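PDB 3L9F: transcription regulator PadR N-terminal domain-containing protein, which probably binds DNA as a dimeric transcription regulator of the PadR family, and can bind a metal ion. Local coordinates for residues E124-S128 / D129-R133. Numbering follows the deposited sequence.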
ATOM      1  N   GLU A 124       5.192  -6.027  -2.410  1.00 16.67           N
ATOM      2  CA  GLU A 124       4.720  -4.801  -1.791  1.00 19.39           C
ATOM      3  C   GLU A 124       3.199  -4.785  -1.813  1.00 16.43           C
ATOM      4  O   GLU A 124       2.565  -5.337  -2.719  1.00 18.69           O
ATOM      5  CB  GLU A 124       5.293  -3.563  -2.490  1.00 22.15           C
ATOM      6  CG  GLU A 124       4.614  -3.191  -3.788  1.00 23.41           C
ATOM      7  CD  GLU A 124       5.040  -1.824  -4.302  1.00 29.29           C
ATOM      8  OE1 GLU A 124       6.077  -1.297  -3.843  1.00 27.59           O
ATOM      9  OE2 GLU A 124       4.339  -1.273  -5.174  1.00 38.31           O
ATOM     10  N   ILE A 125       2.605  -4.187  -0.792  1.00 16.83           N
ATOM     11  CA  ILE A 125       1.165  -3.979  -0.758  0.50 14.73           C
ATOM     12  C   ILE A 125       0.870  -2.514  -1.026  1.00 15.96           C
ATOM     13  O   ILE A 125       1.465  -1.645  -0.415  1.00 12.80           O
ATOM     14  CB  ILE A 125       0.578  -4.358   0.604  0.50 16.02           C
ATOM     15  CG1 ILE A 125       0.712  -5.864   0.838  0.50 14.54           C
ATOM     16  CG2 ILE A 125      -0.872  -3.929   0.695  0.50 15.84           C
ATOM     17  CD1 ILE A 125       0.306  -6.293   2.227  0.50 19.79           C
ATOM     18  N   PHE A 126      -0.041  -2.241  -1.948  1.00 12.19           N
ATOM     19  CA  PHE A 126      -0.377  -0.862  -2.266  1.00 11.99           C
ATOM     20  C   PHE A 126      -1.831  -0.795  -2.648  1.00 16.07           C
ATOM     21  O   PHE A 126      -2.267  -1.463  -3.586  1.00 14.61           O
ATOM     22  CB  PHE A 126       0.494  -0.350  -3.417  1.00 13.85           C
ATOM     23  CG  PHE A 126       0.146   1.045  -3.875  1.00 14.05           C
ATOM     24  CD1 PHE A 126       0.449   2.140  -3.086  1.00 16.90           C
ATOM     25  CD2 PHE A 126      -0.474   1.258  -5.102  1.00 12.09           C
ATOM     26  CE1 PHE A 126       0.141   3.424  -3.505  1.00 21.12           C
ATOM     27  CE2 PHE A 126      -0.779   2.530  -5.523  1.00 17.53           C
ATOM     28  CZ  PHE A 126      -0.469   3.618  -4.723  1.00 14.89           C
ATOM     29  N   LYS A 127      -2.585  -0.001  -1.904  1.00 12.82           N
ATOM     30  CA  LYS A 127      -4.001   0.167  -2.175  1.00 11.57           C
ATOM     31  C   LYS A 127      -4.302   1.645  -2.085  1.00 13.92           C
ATOM     32  O   LYS A 127      -4.227   2.242  -1.010  1.00 14.73           O
ATOM     33  CB  LYS A 127      -4.834  -0.640  -1.174  1.00 13.06           C
ATOM     34  CG  LYS A 127      -4.374  -2.086  -1.071  1.00 21.99           C
ATOM     35  CD  LYS A 127      -5.429  -3.038  -0.520  1.00 26.34           C
ATOM     36  CE  LYS A 127      -5.577  -2.938   0.973  1.00 32.23           C
ATOM     37  NZ  LYS A 127      -6.452  -4.033   1.480  1.00 40.49           N
ATOM     38  N   SER A 128      -4.600   2.248  -3.227  1.00 10.83           N
ATOM     39  CA  SER A 128      -4.822   3.679  -3.281  1.00 11.94           C
ATOM     40  C   SER A 128      -6.290   3.986  -3.490  1.00 12.18           C
ATOM     41  O   SER A 128      -6.835   3.722  -4.563  1.00 12.00           O
ATOM     42  CB  SER A 128      -3.997   4.325  -4.399  1.00 12.15           C
ATOM     43  OG  SER A 128      -4.331   5.701  -4.533  1.00 13.91           O
ATOM     44  N   ASP A 129      -6.925   4.556  -2.469  1.00 10.98           N
ATOM     45  CA  ASP A 129      -8.313   4.960  -2.588  1.00 14.67           C
ATOM     46  C   ASP A 129      -8.439   6.094  -3.595  1.00 13.84           C
ATOM     47  O   ASP A 129      -9.394   6.135  -4.375  1.00 15.29           O
ATOM     48  CB  ASP A 129      -8.862   5.396  -1.229  1.00 15.45           C
ATOM     49  CG  ASP A 129     -10.372   5.482  -1.209  1.00 19.70           C
ATOM     50  OD1 ASP A 129     -11.022   4.910  -2.109  1.00 18.53           O
ATOM     51  OD2 ASP A 129     -10.913   6.123  -0.284  1.00 20.66           O
ATOM     52  N   PHE A 130      -7.484   7.022  -3.571  1.00 13.77           N
ATOM     53  CA  PHE A 130      -7.488   8.132  -4.515  1.00 13.28           C
ATOM     54  C   PHE A 130      -7.568   7.615  -5.952  1.00 15.17           C
ATOM     55  O   PHE A 130      -8.438   8.027  -6.718  1.00 12.74           O
ATOM     56  CB  PHE A 130      -6.241   9.005  -4.352  1.00 12.66           C
ATOM     57  CG  PHE A 130      -6.047   9.990  -5.470  1.00 14.70           C
ATOM     58  CD1 PHE A 130      -6.873  11.102  -5.590  1.00 12.60           C
ATOM     59  CD2 PHE A 130      -5.039   9.804  -6.404  1.00 11.93           C
ATOM     60  CE1 PHE A 130      -6.695  12.002  -6.618  1.00 14.52           C
ATOM     61  CE2 PHE A 130      -4.863  10.690  -7.435  1.00 15.81           C
ATOM     62  CZ  PHE A 130      -5.693  11.798  -7.542  1.00 14.03           C
ATOM     63  N   LEU A 131      -6.653   6.727  -6.323  1.00 13.02           N
ATOM     64  CA  LEU A 131      -6.649   6.206  -7.691  1.00 15.97           C
ATOM     65  C   LEU A 131      -7.960   5.480  -8.000  1.00 14.48           C
ATOM     66  O   LEU A 131      -8.510   5.613  -9.096  1.00 15.55           O
ATOM     67  CB  LEU A 131      -5.455   5.283  -7.914  1.00 14.51           C
ATOM     68  CG  LEU A 131      -4.097   5.987  -7.850  1.00 11.19           C
ATOM     69  CD1 LEU A 131      -3.003   4.969  -8.110  1.00 13.75           C
ATOM     70  CD2 LEU A 131      -4.034   7.109  -8.874  1.00 12.16           C
ATOM     71  N   MET A 132      -8.470   4.732  -7.020  1.00 10.76           N
ATOM     72  CA  MET A 132      -9.723   4.008  -7.203  1.00 13.15           C
ATOM     73  C   MET A 132     -10.836   4.977  -7.598  1.00 14.57           C
ATOM     74  O   MET A 132     -11.607   4.697  -8.518  1.00 11.88           O
ATOM     75  CB  MET A 132     -10.083   3.241  -5.925  1.00 13.22           C
ATOM     76  CG  MET A 132     -11.287   2.329  -6.033  1.00 20.11           C
ATOM     77  SD  MET A 132     -12.855   3.174  -5.702  1.00 22.48           S
ATOM     78  CE  MET A 132     -13.944   1.757  -5.494  1.00 19.22           C
ATOM     79  N   ARG A 133     -10.912   6.121  -6.914  1.00 12.88           N
ATOM     80  CA  ARG A 133     -11.980   7.085  -7.171  1.00 11.87           C
ATOM     81  C   ARG A 133     -11.905   7.571  -8.609  1.00 18.39           C
ATOM     82  O   ARG A 133     -12.923   7.701  -9.291  1.00 18.68           O
ATOM     83  CB  ARG A 133     -11.885   8.292  -6.229  1.00 13.97           C
ATOM     84  CG  ARG A 133     -11.849   7.950  -4.754  1.00 13.87           C
ATOM     85  CD  ARG A 133     -12.945   6.966  -4.362  1.00 15.19           C
ATOM     86  NE  ARG A 133     -12.948   6.746  -2.918  1.00 15.98           N
ATOM     87  CZ  ARG A 133     -13.647   7.477  -2.054  1.00 17.00           C
ATOM     88  NH1 ARG A 133     -13.577   7.219  -0.758  1.00 16.21           N
ATOM     89  NH2 ARG A 133     -14.416   8.468  -2.489  1.00 14.55           N
TER
HETATM   90  O   HOH W   1      -6.564   3.507   0.595  1.00 19.83           O
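S128 meets L131 and M132 at a helix N-cap, where the short strand 125-127 turns directly into helix 129-135. S128 accepts two hydrogen bonds, one at its side chain and one at its backbone. Its OG accepts from L131 N at 3.1 Å, and the bond is nearly straight, with an angle of 171° at the hydrogen. OG lies anti to the backbone N of its own residue (chi1 174°), which turns it towards the first turn of the helix. The backbone O of S128 accepts from M132 N at 3.1 Å. The side-chain bond caps L131 N, an amide at the helix start. The bond from M132 N to S128 O is the first ordinary backbone bond of the helix. A water bridges the start of the helix: it donates to K127 O and accepts weakly from D129 N.

L131 packs against the capping hydroxyl in van der Waals contact, with CG 3.3 Å from S128 OG. The apolar contact is with F126: L131 CD1 reaches the edge of the ring, near the ring plane, at 4.2 Å from CE2. The second subunit also packs here, with Y65 on F126 and F66 on L131. Strand 125-127 pairs antiparallel with a strand of that subunit, so this junction is part of the dimer interface. On the same chain, F130 and R133 rest on helix 142-172.

A salt bridge runs one turn along the helix. R133 grips D129 side-on, and Y116 of the second subunit hydrogen-bonds to D129 OD1. R133 NH1 reaches D129 OD2 on its syn side, while NE meets OD1 at 2.8 Å from above the carboxylate plane.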